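Local coordinates for uncharacterized protein (Sus scrofa, PDB 5BNI) that is porcine CD38, a member of the ADP-ribosyl cyclase family with a helical part and a part built on a parallel beta sheet, at residues V8-I13 against L109-K114; I46-C51 against S133-V138; A148-G153 against P183-T188; M154-L159 against K190-H195. All coordinates share one frame; numbering follows the deposited sequence.

Overall arrangement
Interactions 1 and 2 lie among the helices and loops, whereas interactions 3 and 4 belong to the parallel sheet. The first two touch, their centres about 12 Å apart, and their segments alternate along the chain: Trp-111 of one packs on Phe-135 and Val-136 of the other. Interactions 3 and 4 also alternate; their centres are about 16 Å apart, and both use strand 186-195 beside strand 153-160. The pairs follow each other in the chain, and the centres of interactions 1 and 4 are about 34 Å apart, on opposite sides of the chain's centre. Helix 135-149 joins both halves, starting in interaction 2 and ending in interaction 3.

Interaction 1: V8-I13 against L109-K114; sequences VDFQEI and LSWCGK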
loop_
_atom_site.group_PDB
_atom_site.type_symbol
_atom_site.label_atom_id
_atom_site.label_comp_id
_atom_site.label_asym_id
_atom_site.label_seq_id
_atom_site.Cartn_x
_atom_site.Cartn_y
_atom_site.Cartn_z
ATOM N N VAL A 8 20.323 5.027 4.249
ATOM C CA VAL A 8 21.310 6.104 4.205
ATOM C C VAL A 8 20.856 7.211 3.253
ATOM O O VAL A 8 20.348 6.925 2.159
ATOM C CB VAL A 8 22.686 5.593 3.728
ATOM C CG1 VAL A 8 23.786 6.462 4.321
ATOM C CG2 VAL A 8 22.895 4.127 4.109
ATOM N N ASP A 9 21.045 8.465 3.652
ATOM C CA ASP A 9 20.640 9.589 2.802
ATOM C C ASP A 9 19.128 9.638 2.550
ATOM O O ASP A 9 18.672 10.182 1.547
ATOM C CB ASP A 9 21.406 9.566 1.474
ATOM C CG ASP A 9 22.842 10.052 1.619
ATOM O OD1 ASP A 9 23.058 11.217 2.057
ATOM O OD2 ASP A 9 23.761 9.267 1.285
ATOM N N PHE A 10 18.368 9.092 3.492
ATOM C CA PHE A 10 16.909 9.043 3.439
ATOM C C PHE A 10 16.242 10.370 3.100
ATOM O O PHE A 10 15.451 10.456 2.161
ATOM C CB PHE A 10 16.371 8.521 4.780
ATOM C CG PHE A 10 14.885 8.729 4.972
ATOM C CD1 PHE A 10 13.969 7.830 4.426
ATOM C CD2 PHE A 10 14.408 9.815 5.664
ATOM C CE1 PHE A 10 12.601 8.016 4.564
ATOM C CE2 PHE A 10 13.042 10.010 5.809
ATOM C CZ PHE A 10 12.145 9.112 5.248
ATOM N N GLN A 11 16.545 11.404 3.872
ATOM C CA GLN A 11 15.941 12.714 3.665
ATOM C C GLN A 11 16.148 13.218 2.250
ATOM O O GLN A 11 15.239 13.798 1.662
ATOM C CB GLN A 11 16.499 13.723 4.679
ATOM C CG GLN A 11 16.343 13.293 6.132
ATOM C CD GLN A 11 17.610 12.702 6.739
ATOM O OE1 GLN A 11 18.266 11.833 6.149
ATOM N NE2 GLN A 11 17.962 13.180 7.932
ATOM N N GLU A 12 17.336 13.007 1.704
ATOM C CA GLU A 12 17.612 13.438 0.339
ATOM C C GLU A 12 16.828 12.622 -0.643
ATOM O O GLU A 12 16.271 13.151 -1.606
ATOM C CB GLU A 12 19.090 13.278 0.017
ATOM C CG GLU A 12 19.925 14.218 0.829
ATOM C CD GLU A 12 20.196 15.518 0.100
ATOM O OE1 GLU A 12 19.634 15.728 -1.001
ATOM O OE2 GLU A 12 20.964 16.328 0.650
ATOM N N ILE A 13 16.795 11.320 -0.403
ATOM C CA ILE A 13 16.084 10.412 -1.268
ATOM C C ILE A 13 14.583 10.677 -1.375
ATOM O O ILE A 13 14.041 10.608 -2.474
ATOM C CB ILE A 13 16.364 8.964 -0.855
ATOM C CG1 ILE A 13 17.858 8.646 -1.025
ATOM C CG2 ILE A 13 15.511 8.003 -1.663
ATOM C CD1 ILE A 13 18.213 7.191 -0.705
ATOM N N LEU A 109 11.880 1.994 1.431
ATOM C CA LEU A 109 12.765 2.685 2.347
ATOM C C LEU A 109 12.536 2.252 3.795
ATOM O O LEU A 109 11.570 1.570 4.104
ATOM C CB LEU A 109 12.579 4.181 2.230
ATOM C CG LEU A 109 12.878 4.806 0.864
ATOM C CD1 LEU A 109 12.698 6.317 0.967
ATOM C CD2 LEU A 109 14.286 4.430 0.371
ATOM N N SER A 110 13.442 2.660 4.674
ATOM C CA SER A 110 13.321 2.388 6.088
ATOM C C SER A 110 13.743 3.635 6.856
ATOM O O SER A 110 14.587 4.405 6.392
ATOM C CB SER A 110 14.185 1.188 6.468
ATOM O OG SER A 110 13.604 0.007 5.961
ATOM N N TRP A 111 13.140 3.838 8.026
ATOM C CA TRP A 111 13.425 5.013 8.813
ATOM C C TRP A 111 12.972 4.843 10.258
ATOM O O TRP A 111 11.938 4.235 10.537
ATOM C CB TRP A 111 12.748 6.220 8.166
ATOM C CG TRP A 111 11.235 6.119 8.059
ATOM C CD1 TRP A 111 10.319 6.614 8.955
ATOM C CD2 TRP A 111 10.471 5.489 7.022
ATOM N NE1 TRP A 111 9.043 6.339 8.524
ATOM C CE2 TRP A 111 9.114 5.644 7.346
ATOM C CE3 TRP A 111 10.802 4.809 5.842
ATOM C CZ2 TRP A 111 8.102 5.147 6.552
ATOM C CZ3 TRP A 111 9.796 4.321 5.047
ATOM C CH2 TRP A 111 8.460 4.496 5.399
ATOM N N CYS A 112 13.784 5.364 11.173
ATOM C CA CYS A 112 13.477 5.351 12.600
ATOM C C CYS A 112 14.360 6.361 13.279
ATOM O O CYS A 112 15.528 6.511 12.921
ATOM C CB CYS A 112 13.648 3.981 13.240
ATOM S SG CYS A 112 15.300 3.250 13.227
ATOM N N GLY A 113 13.790 7.075 14.237
ATOM C CA GLY A 113 14.561 8.024 14.984
ATOM C C GLY A 113 14.999 7.390 16.267
ATOM O O GLY A 113 14.936 6.175 16.440
ATOM N N LYS A 114 15.427 8.230 17.189
ATOM C CA LYS A 114 15.837 7.738 18.481
ATOM C C LYS A 114 15.688 8.871 19.474
ATOM O O LYS A 114 15.734 10.042 19.098
ATOM C CB LYS A 114 17.287 7.296 18.415
ATOM C CG LYS A 114 17.816 6.742 19.727
ATOM C CD LYS A 114 19.331 6.603 19.666
ATOM C CE LYS A 114 19.799 5.884 18.401
ATOM N NZ LYS A 114 21.281 5.923 18.256
#
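The start of helix 10-25 lies against an irregular, largely extended loop, with Phe-10 and Trp-111 closest in the backbone, their CA atoms 7.6 Å apart. No hydrogen bond crosses between the segments. This is a small aromatic and aliphatic cluster in the helical part of the ADP-ribosyl cyclase fold, formed where the first turn of the helix meets the loop that follows helix 101-106. Phe-10 has the largest share of it. Its CG stands opposite the backbone N (chi1 166°), which sends the ring from the helix toward the loop. The CB of Trp-111 sits over one face of that ring, 4.1 Å from the ring centroid, in a CH-pi contact. The indole itself is slid aside: the Phe-10 ring and the five-membered ring of Trp-111 have planes 28° apart and centroids 5.3 Å apart, and they barely overlap. Here the leading atom of the phenylalanine is CE1, which reaches Trp-111 CE3 at 3.9 Å. Leu-109 adds an aliphatic neighbour, since its CD1 branch approaches both CD1 and CE1 of Phe-10. One helical turn on, Ile-13 extends the apolar patch along the helix. The indole is fixed from outside as well, through a hydrogen bond from Trp-111 NE1 to Tyr-58 OH, while Phe-41 meets both Phe-10 and Trp-111 edge-to-face. Ser-110 is tied to Thr-7, and Cys-112, next along the loop, forms a disulfide with Cys-125. At the other end of the patch, Ile-13 CG2 rests 4.2 Å from Leu-109 CD1.

Interaction 2: I46-C51 against S133-V138; sequences ISKDPC and SNFVSV
The loop 46-51 comes up to the N-terminal end of helix 135-149, where Cys-51 and Asn-134 bring their CA atoms to 4.6 Å. Beside them the Pro-50 carbonyl oxygen faces the CA of Asn-134 at 3.1 Å in a nearly straight CA-H...O contact, 165° at the hydrogen. Phe-135 buries the most surface of any residue here. Its CE2 lies 3.6 Å from Asp-49 O, which meets the ring at its edge, near the ring plane. Farther round, CZ touches Lys-48 CD at 4.0 Å, the extended lysine chain crossing the phenylalanine at about a right angle. The lysine's charged end goes elsewhere, to a salt bridge with Asp-57. Ser-133 sets its CB against Cys-51 O. Each segment is also braced internally. Asp-49 OD1 accepts from Cys-51 N at 2.7 Å, an Asx turn that folds the loop around Pro-50. Asn-134 is the N-cap of the helix: with CG set between the backbone N and the carbonyl carbon (chi1 69°), its OD1 receives Ser-137 N at 2.7 Å, the donor tilted 30° from the carbonyl plane. Cys-51 is further linked to Cys-131 by a disulfide. No hydrogen bond spans the two segments, so the contact depends on CA-H...O and van der Waals packing, with the nearby disulfide pinning the loop to the chain just before the capped helix.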
loop_
_atom_site.group_PDB
_atom_site.type_symbol
_atom_site.label_atom_id
_atom_site.label_comp_id
_atom_site.label_asym_id
_atom_site.label_seq_id
_atom_site.Cartn_x
_atom_site.Cartn_y
_atom_site.Cartn_z
ATOM N N ILE A 46 11.433 11.540 13.753
ATOM C CA ILE A 46 12.712 11.956 14.306
ATOM C C ILE A 46 12.699 12.308 15.803
ATOM O O ILE A 46 11.856 13.071 16.259
ATOM C CB ILE A 46 13.283 13.125 13.477
ATOM C CG1 ILE A 46 14.810 13.051 13.437
ATOM C CG2 ILE A 46 12.815 14.470 14.005
ATOM C CD1 ILE A 46 15.372 12.581 12.100
ATOM N N SER A 47 13.651 11.734 16.548
ATOM C CA SER A 47 13.838 11.966 17.994
ATOM C C SER A 47 12.762 11.401 18.883
ATOM O O SER A 47 12.561 11.903 19.988
ATOM C CB SER A 47 13.980 13.452 18.316
ATOM O OG SER A 47 15.315 13.893 18.127
ATOM N N LYS A 48 12.075 10.369 18.422
ATOM C CA LYS A 48 11.020 9.759 19.212
ATOM C C LYS A 48 11.327 8.287 19.352
ATOM O O LYS A 48 11.980 7.708 18.476
ATOM C CB LYS A 48 9.688 9.939 18.515
ATOM C CG LYS A 48 9.371 11.394 18.198
ATOM C CD LYS A 48 8.097 11.499 17.361
ATOM C CE LYS A 48 7.692 12.953 17.169
ATOM N NZ LYS A 48 6.281 13.046 16.710
ATOM N N ASP A 49 10.884 7.686 20.453
ATOM C CA ASP A 49 11.082 6.266 20.673
ATOM C C ASP A 49 10.571 5.574 19.399
ATOM O O ASP A 49 9.460 5.834 18.966
ATOM C CB ASP A 49 10.275 5.831 21.889
ATOM C CG ASP A 49 10.462 4.347 22.206
ATOM O OD1 ASP A 49 10.228 3.519 21.312
ATOM O OD2 ASP A 49 10.852 4.000 23.328
ATOM N N PRO A 50 11.364 4.692 18.782
ATOM C CA PRO A 50 10.886 4.051 17.534
ATOM C C PRO A 50 9.716 3.043 17.689
ATOM O O PRO A 50 9.176 2.579 16.684
ATOM C CB PRO A 50 12.157 3.403 16.985
ATOM C CG PRO A 50 12.932 3.066 18.226
ATOM C CD PRO A 50 12.726 4.258 19.132
ATOM N N CYS A 51 9.301 2.746 18.927
ATOM C CA CYS A 51 8.166 1.855 19.181
ATOM C C CYS A 51 6.924 2.612 19.697
ATOM O O CYS A 51 5.893 2.007 20.060
ATOM C CB CYS A 51 8.537 0.746 20.176
ATOM S SG CYS A 51 9.540 -0.621 19.531
ATOM N N SER A 133 4.159 -0.903 16.575
ATOM C CA SER A 133 4.057 0.546 16.595
ATOM C C SER A 133 5.346 1.224 16.129
ATOM O O SER A 133 5.698 2.294 16.634
ATOM C CB SER A 133 3.701 1.020 17.997
ATOM O OG SER A 133 3.363 -0.070 18.807
ATOM N N ASN A 134 6.070 0.612 15.196
ATOM C CA ASN A 134 7.258 1.255 14.669
ATOM C C ASN A 134 6.761 2.192 13.569
ATOM O O ASN A 134 5.693 1.951 13.004
ATOM C CB ASN A 134 8.214 0.219 14.114
ATOM C CG ASN A 134 7.680 -0.417 12.868
ATOM O OD1 ASN A 134 7.679 0.196 11.804
ATOM N ND2 ASN A 134 7.203 -1.650 12.989
ATOM N N PHE A 135 7.519 3.243 13.277
ATOM C CA PHE A 135 7.172 4.258 12.271
ATOM C C PHE A 135 6.998 3.844 10.816
ATOM O O PHE A 135 6.253 4.480 10.074
ATOM C CB PHE A 135 8.169 5.416 12.363
ATOM C CG PHE A 135 7.879 6.335 13.526
ATOM C CD1 PHE A 135 6.903 7.319 13.410
ATOM C CD2 PHE A 135 8.537 6.185 14.756
ATOM C CE1 PHE A 135 6.606 8.152 14.476
ATOM C CE2 PHE A 135 8.241 7.014 15.832
ATOM C CZ PHE A 135 7.267 8.002 15.693
ATOM N N VAL A 136 7.674 2.791 10.383
ATOM C CA VAL A 136 7.535 2.330 9.000
ATOM C C VAL A 136 6.235 1.583 8.827
ATOM O O VAL A 136 5.526 1.793 7.838
ATOM C CB VAL A 136 8.683 1.400 8.585
ATOM C CG1 VAL A 136 8.342 0.697 7.262
ATOM C CG2 VAL A 136 9.975 2.216 8.469
ATOM N N SER A 137 5.931 0.703 9.790
ATOM C CA SER A 137 4.709 -0.104 9.772
ATOM C C SER A 137 3.465 0.757 10.015
ATOM O O SER A 137 2.420 0.527 9.415
ATOM C CB SER A 137 4.791 -1.213 10.823
ATOM O OG SER A 137 5.768 -2.207 10.487
ATOM N N VAL A 138 3.560 1.753 10.895
ATOM C CA VAL A 138 2.413 2.608 11.143
ATOM C C VAL A 138 2.076 3.371 9.875
ATOM O O VAL A 138 0.911 3.595 9.564
ATOM C CB VAL A 138 2.664 3.576 12.325
ATOM C CG1 VAL A 138 1.579 4.618 12.391
ATOM C CG2 VAL A 138 2.726 2.809 13.644
#

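Interaction 3: A148-G153 against P183-T188; sequences AENACG and PSKVHT
Lys-185 turns its CG away from its own carbonyl carbon (chi1 -59°) and runs extended before bending at chi4, a course that lays the chain along the end of helix 135-149. On the way its CB passes 3.5 Å from Ala-151 O and its CD 3.2 Å from Glu-149 O; NZ then makes only a weak hydrogen bond to Glu-149 O. This carbonyl, at the C-terminal end of the helix, also accepts from Gln-182 NE2. Asn-150 and Lys-185 lie side by side and point the same way. Val-186 places its CG2 branch beside the backbone N, and that methyl packs on the Ala-151 main chain and, at 4.2 Å, on Ala-151 CB. The two segments meet where the chain leaves the helix to enter strand 153-160 and where strand 186-195 begins, neighbouring parallel strands of the four-stranded sheet in this ADP-ribosyl cyclase fold. Their first firm link is Gly-153 N to Lys-185 O, 2.8 Å and nearly straight at 175°, although the donor is tilted 30° from the carbonyl plane. The return bond from His-187 N to Gly-153 O, at 3.1 Å, is weak and bent. The main chain of Gly-153 lies over one face of the His-187 imidazole, with CD2 and NE2 each 3.6 Å from Gly-153 C. Cys-152 is also held by a disulfide to Cys-71 and a backbone hydrogen bond with Asp-72, just before strand 74-77.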
loop_
_atom_site.group_PDB
_atom_site.type_symbol
_atom_site.label_atom_id
_atom_site.label_comp_id
_atom_site.label_asym_id
_atom_site.label_seq_id
_atom_site.Cartn_x
_atom_site.Cartn_y
_atom_site.Cartn_z
ATOM N N ALA A 148 -7.562 2.728 0.386
ATOM C CA ALA A 148 -8.804 1.994 0.201
ATOM C C ALA A 148 -10.034 2.836 0.498
ATOM O O ALA A 148 -11.099 2.581 -0.064
ATOM C CB ALA A 148 -8.802 0.734 1.055
ATOM N N GLU A 149 -9.890 3.819 1.390
ATOM C CA GLU A 149 -11.007 4.700 1.769
ATOM C C GLU A 149 -11.333 5.676 0.654
ATOM O O GLU A 149 -12.479 6.083 0.489
ATOM C CB GLU A 149 -10.660 5.495 3.012
ATOM C CG GLU A 149 -10.596 4.682 4.295
ATOM C CD GLU A 149 -10.137 5.512 5.485
ATOM O OE1 GLU A 149 -10.070 4.952 6.605
ATOM O OE2 GLU A 149 -9.856 6.732 5.305
ATOM N N ASN A 150 -10.307 6.045 -0.106
ATOM C CA ASN A 150 -10.452 6.988 -1.207
ATOM C C ASN A 150 -10.728 6.296 -2.515
ATOM O O ASN A 150 -10.899 6.958 -3.531
ATOM C CB ASN A 150 -9.206 7.858 -1.311
ATOM C CG ASN A 150 -9.020 8.724 -0.083
ATOM O OD1 ASN A 150 -7.943 9.258 0.145
ATOM N ND2 ASN A 150 -10.075 8.863 0.723
ATOM N N ALA A 151 -10.778 4.966 -2.483
ATOM C CA ALA A 151 -11.001 4.194 -3.704
ATOM C C ALA A 151 -12.416 4.431 -4.200
ATOM O O ALA A 151 -13.332 4.526 -3.421
ATOM C CB ALA A 151 -10.771 2.720 -3.462
ATOM N N CYS A 152 -12.607 4.538 -5.499
ATOM C CA CYS A 152 -13.965 4.753 -5.989
ATOM C C CYS A 152 -14.284 4.024 -7.264
ATOM O O CYS A 152 -13.428 3.808 -8.141
ATOM C CB CYS A 152 -14.343 6.244 -6.192
ATOM S SG CYS A 152 -13.243 7.224 -7.217
ATOM N N GLY A 153 -15.576 3.744 -7.387
ATOM C CA GLY A 153 -16.097 3.122 -8.577
ATOM C C GLY A 153 -15.797 1.639 -8.480
ATOM O O GLY A 153 -16.183 0.986 -7.505
ATOM N N PRO A 183 -18.845 1.459 0.916
ATOM C CA PRO A 183 -19.989 1.156 0.057
ATOM C C PRO A 183 -20.485 2.401 -0.648
ATOM O O PRO A 183 -21.107 2.296 -1.704
ATOM C CB PRO A 183 -21.044 0.650 1.059
ATOM C CG PRO A 183 -20.240 0.042 2.153
ATOM C CD PRO A 183 -19.083 1.013 2.306
ATOM N N SER A 184 -20.206 3.573 -0.073
ATOM C CA SER A 184 -20.685 4.815 -0.662
ATOM C C SER A 184 -19.861 5.328 -1.840
ATOM O O SER A 184 -20.278 6.266 -2.527
ATOM C CB SER A 184 -20.775 5.912 0.385
ATOM O OG SER A 184 -19.456 6.284 0.781
ATOM N N LYS A 185 -18.703 4.729 -2.074
ATOM C CA LYS A 185 -17.846 5.165 -3.175
ATOM C C LYS A 185 -17.566 4.024 -4.136
ATOM O O LYS A 185 -17.384 4.245 -5.324
ATOM C CB LYS A 185 -16.509 5.664 -2.653
ATOM C CG LYS A 185 -16.556 6.836 -1.686
ATOM C CD LYS A 185 -15.202 6.952 -0.990
ATOM C CE LYS A 185 -14.975 8.309 -0.377
ATOM N NZ LYS A 185 -13.700 8.827 -0.920
ATOM N N VAL A 186 -17.518 2.803 -3.598
ATOM C CA VAL A 186 -17.151 1.620 -4.364
ATOM C C VAL A 186 -18.347 0.699 -4.614
ATOM O O VAL A 186 -18.852 0.050 -3.695
ATOM C CB VAL A 186 -16.054 0.819 -3.635
ATOM C CG1 VAL A 186 -15.709 -0.438 -4.414
ATOM C CG2 VAL A 186 -14.804 1.665 -3.441
ATOM N N HIS A 187 -18.784 0.614 -5.869
ATOM C CA HIS A 187 -19.908 -0.227 -6.192
ATOM C C HIS A 187 -19.577 -1.713 -6.401
ATOM O O HIS A 187 -20.415 -2.571 -6.129
ATOM C CB HIS A 187 -20.691 0.357 -7.371
ATOM C CG HIS A 187 -19.897 0.522 -8.630
ATOM N ND1 HIS A 187 -19.611 -0.531 -9.471
ATOM C CD2 HIS A 187 -19.365 1.623 -9.211
ATOM C CE1 HIS A 187 -18.928 -0.093 -10.513
ATOM N NE2 HIS A 187 -18.767 1.214 -10.382
ATOM N N THR A 188 -18.376 -2.036 -6.875
ATOM C CA THR A 188 -17.993 -3.440 -7.066
ATOM C C THR A 188 -16.501 -3.700 -6.894
ATOM O O THR A 188 -15.672 -2.851 -7.200
ATOM C CB THR A 188 -18.417 -4.031 -8.459
ATOM O OG1 THR A 188 -17.290 -4.064 -9.339
ATOM C CG2 THR A 188 -19.520 -3.234 -9.121
#

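Interaction 4: M154-L159 against K190-H195; sequences MVQVFL and KAWVIH
Trp-192 and Phe-158 face each other across two neighbouring parallel strands and project from the same face of the sheet. From the tryptophan CB, 3.6 Å from Phe-158 CD1, the side chain rises alongside the phenylalanine. CG lies 3.6 Å from Phe-158 CE1, and CD1, over one face of the phenyl ring, comes to 3.4 Å from the same atom. NE1 continues past the ring toward Gln-156 OE1, 3.7 Å away at the indole edge and in its plane, while the six-membered ring extends beyond the phenyl. Both aromatic side chains have CG beside the backbone N (chi1 -64° for Trp-192, -73° for Phe-158), an orientation that sends them out side by side; their ring planes are 9° apart but slid so that the phenyl and five-membered rings barely overlap. Beneath them the backbones are joined by five hydrogen bonds in parallel register, including Leu-159 N to Trp-192 O at 2.7 Å and Ile-194 N to Leu-159 O at 2.9 Å. On the other face, Val-157 CG1 packs on Ala-191 CB at 4.1 Å, and Leu-159 adds to this apolar layer. The strands belong to a beta-alpha-beta unit whose connection carries helix 172-177. They occupy the middle of the four-stranded sheet, with strand 74-77 beside 153-160, where Trp-77 stacks on Phe-158, and strand 223-230 beside 186-195, where Gln-227 touches Trp-192.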
loop_
_atom_site.group_PDB
_atom_site.type_symbol
_atom_site.label_atom_id
_atom_site.label_comp_id
_atom_site.label_asym_id
_atom_site.label_seq_id
_atom_site.Cartn_x
_atom_site.Cartn_y
_atom_site.Cartn_z
ATOM N N MET A 154 -15.103 1.105 -9.482
ATOM C CA MET A 154 -14.739 -0.298 -9.482
ATOM C C MET A 154 -13.320 -0.442 -8.938
ATOM O O MET A 154 -12.457 0.395 -9.205
ATOM C CB MET A 154 -14.854 -0.862 -10.914
ATOM C CG MET A 154 -14.786 -2.385 -11.056
ATOM S SD MET A 154 -13.151 -2.928 -11.571
ATOM C CE MET A 154 -12.834 -1.820 -12.960
ATOM N N VAL A 155 -13.085 -1.504 -8.162
ATOM C CA VAL A 155 -11.784 -1.779 -7.549
ATOM C C VAL A 155 -11.399 -3.213 -7.876
ATOM O O VAL A 155 -12.266 -4.074 -8.022
ATOM C CB VAL A 155 -11.853 -1.566 -6.033
ATOM C CG1 VAL A 155 -10.554 -1.956 -5.350
ATOM C CG2 VAL A 155 -12.142 -0.096 -5.749
ATOM N N GLN A 156 -10.097 -3.476 -8.016
ATOM C CA GLN A 156 -9.644 -4.824 -8.311
ATOM C C GLN A 156 -8.466 -5.260 -7.485
ATOM O O GLN A 156 -7.581 -4.458 -7.147
ATOM C CB GLN A 156 -9.323 -4.971 -9.795
ATOM C CG GLN A 156 -8.802 -3.729 -10.447
ATOM C CD GLN A 156 -8.931 -3.801 -11.955
ATOM O OE1 GLN A 156 -9.914 -4.322 -12.484
ATOM N NE2 GLN A 156 -7.932 -3.274 -12.655
ATOM N N VAL A 157 -8.463 -6.544 -7.158
ATOM C CA VAL A 157 -7.394 -7.147 -6.372
ATOM C C VAL A 157 -6.899 -8.347 -7.150
ATOM O O VAL A 157 -7.691 -9.184 -7.599
ATOM C CB VAL A 157 -7.846 -7.565 -4.931
ATOM C CG1 VAL A 157 -8.953 -8.602 -4.974
ATOM C CG2 VAL A 157 -6.649 -8.094 -4.141
ATOM N N PHE A 158 -5.587 -8.417 -7.322
ATOM C CA PHE A 158 -4.988 -9.522 -8.024
ATOM C C PHE A 158 -4.507 -10.571 -7.022
ATOM O O PHE A 158 -3.710 -10.279 -6.120
ATOM C CB PHE A 158 -3.859 -9.018 -8.931
ATOM C CG PHE A 158 -4.355 -8.273 -10.149
ATOM C CD1 PHE A 158 -4.739 -8.962 -11.288
ATOM C CD2 PHE A 158 -4.471 -6.877 -10.142
ATOM C CE1 PHE A 158 -5.232 -8.279 -12.415
ATOM C CE2 PHE A 158 -4.967 -6.193 -11.254
ATOM C CZ PHE A 158 -5.341 -6.897 -12.400
ATOM N N LEU A 159 -5.024 -11.791 -7.179
ATOM C CA LEU A 159 -4.707 -12.896 -6.289
ATOM C C LEU A 159 -3.951 -14.014 -6.959
ATOM O O LEU A 159 -3.969 -14.150 -8.177
ATOM C CB LEU A 159 -5.989 -13.462 -5.694
ATOM C CG LEU A 159 -6.757 -12.430 -4.883
ATOM C CD1 LEU A 159 -8.175 -12.911 -4.647
ATOM C CD2 LEU A 159 -6.016 -12.115 -3.582
ATOM N N LYS A 190 -13.610 -6.331 -8.179
ATOM C CA LYS A 190 -13.332 -7.363 -9.154
ATOM C C LYS A 190 -12.080 -8.102 -8.723
ATOM O O LYS A 190 -11.028 -7.497 -8.531
ATOM C CB LYS A 190 -13.132 -6.742 -10.526
ATOM C CG LYS A 190 -13.733 -7.583 -11.628
ATOM C CD LYS A 190 -12.696 -8.094 -12.607
ATOM C CE LYS A 190 -12.846 -7.351 -13.933
ATOM N NZ LYS A 190 -11.692 -6.458 -14.262
ATOM N N ALA A 191 -12.189 -9.416 -8.561
ATOM C CA ALA A 191 -11.050 -10.220 -8.153
ATOM C C ALA A 191 -10.561 -11.023 -9.322
ATOM O O ALA A 191 -11.356 -11.584 -10.069
ATOM C CB ALA A 191 -11.436 -11.137 -7.016
ATOM N N TRP A 192 -9.246 -11.064 -9.487
ATOM C CA TRP A 192 -8.612 -11.848 -10.535
ATOM C C TRP A 192 -7.730 -12.874 -9.872
ATOM O O TRP A 192 -6.830 -12.505 -9.109
ATOM C CB TRP A 192 -7.723 -10.984 -11.399
ATOM C CG TRP A 192 -8.417 -9.913 -12.177
ATOM C CD1 TRP A 192 -8.537 -8.591 -11.833
ATOM C CD2 TRP A 192 -9.034 -10.049 -13.456
ATOM N NE1 TRP A 192 -9.206 -7.902 -12.817
ATOM C CE2 TRP A 192 -9.527 -8.775 -13.820
ATOM C CE3 TRP A 192 -9.231 -11.127 -14.331
ATOM C CZ2 TRP A 192 -10.195 -8.550 -15.026
ATOM C CZ3 TRP A 192 -9.895 -10.897 -15.530
ATOM C CH2 TRP A 192 -10.381 -9.619 -15.858
ATOM N N VAL A 193 -7.973 -14.151 -10.143
ATOM C CA VAL A 193 -7.096 -15.173 -9.608
ATOM C C VAL A 193 -6.227 -15.608 -10.758
ATOM O O VAL A 193 -6.702 -16.216 -11.702
ATOM C CB VAL A 193 -7.870 -16.354 -9.015
ATOM C CG1 VAL A 193 -6.910 -17.341 -8.383
ATOM C CG2 VAL A 193 -8.846 -15.859 -7.958
ATOM N N ILE A 194 -4.947 -15.270 -10.684
ATOM C CA ILE A 194 -4.007 -15.544 -11.764
ATOM C C ILE A 194 -3.330 -16.902 -11.691
ATOM O O ILE A 194 -2.754 -17.267 -10.677
ATOM C CB ILE A 194 -2.921 -14.465 -11.806
ATOM C CG1 ILE A 194 -3.483 -13.147 -11.288
ATOM C CG2 ILE A 194 -2.389 -14.315 -13.220
ATOM C CD1 ILE A 194 -2.408 -12.220 -10.790
ATOM N N HIS A 195 -3.381 -17.623 -12.805
ATOM C CA HIS A 195 -2.785 -18.951 -12.925
ATOM C C HIS A 195 -1.618 -18.962 -13.925
ATOM O O HIS A 195 -1.688 -18.323 -14.980
ATOM C CB HIS A 195 -3.834 -19.961 -13.406
ATOM C CG HIS A 195 -5.066 -20.050 -12.551
ATOM N ND1 HIS A 195 -5.012 -20.279 -11.194
ATOM C CD2 HIS A 195 -6.383 -20.002 -12.870
ATOM C CE1 HIS A 195 -6.241 -20.352 -10.708
ATOM N NE2 HIS A 195 -7.093 -20.191 -11.706
#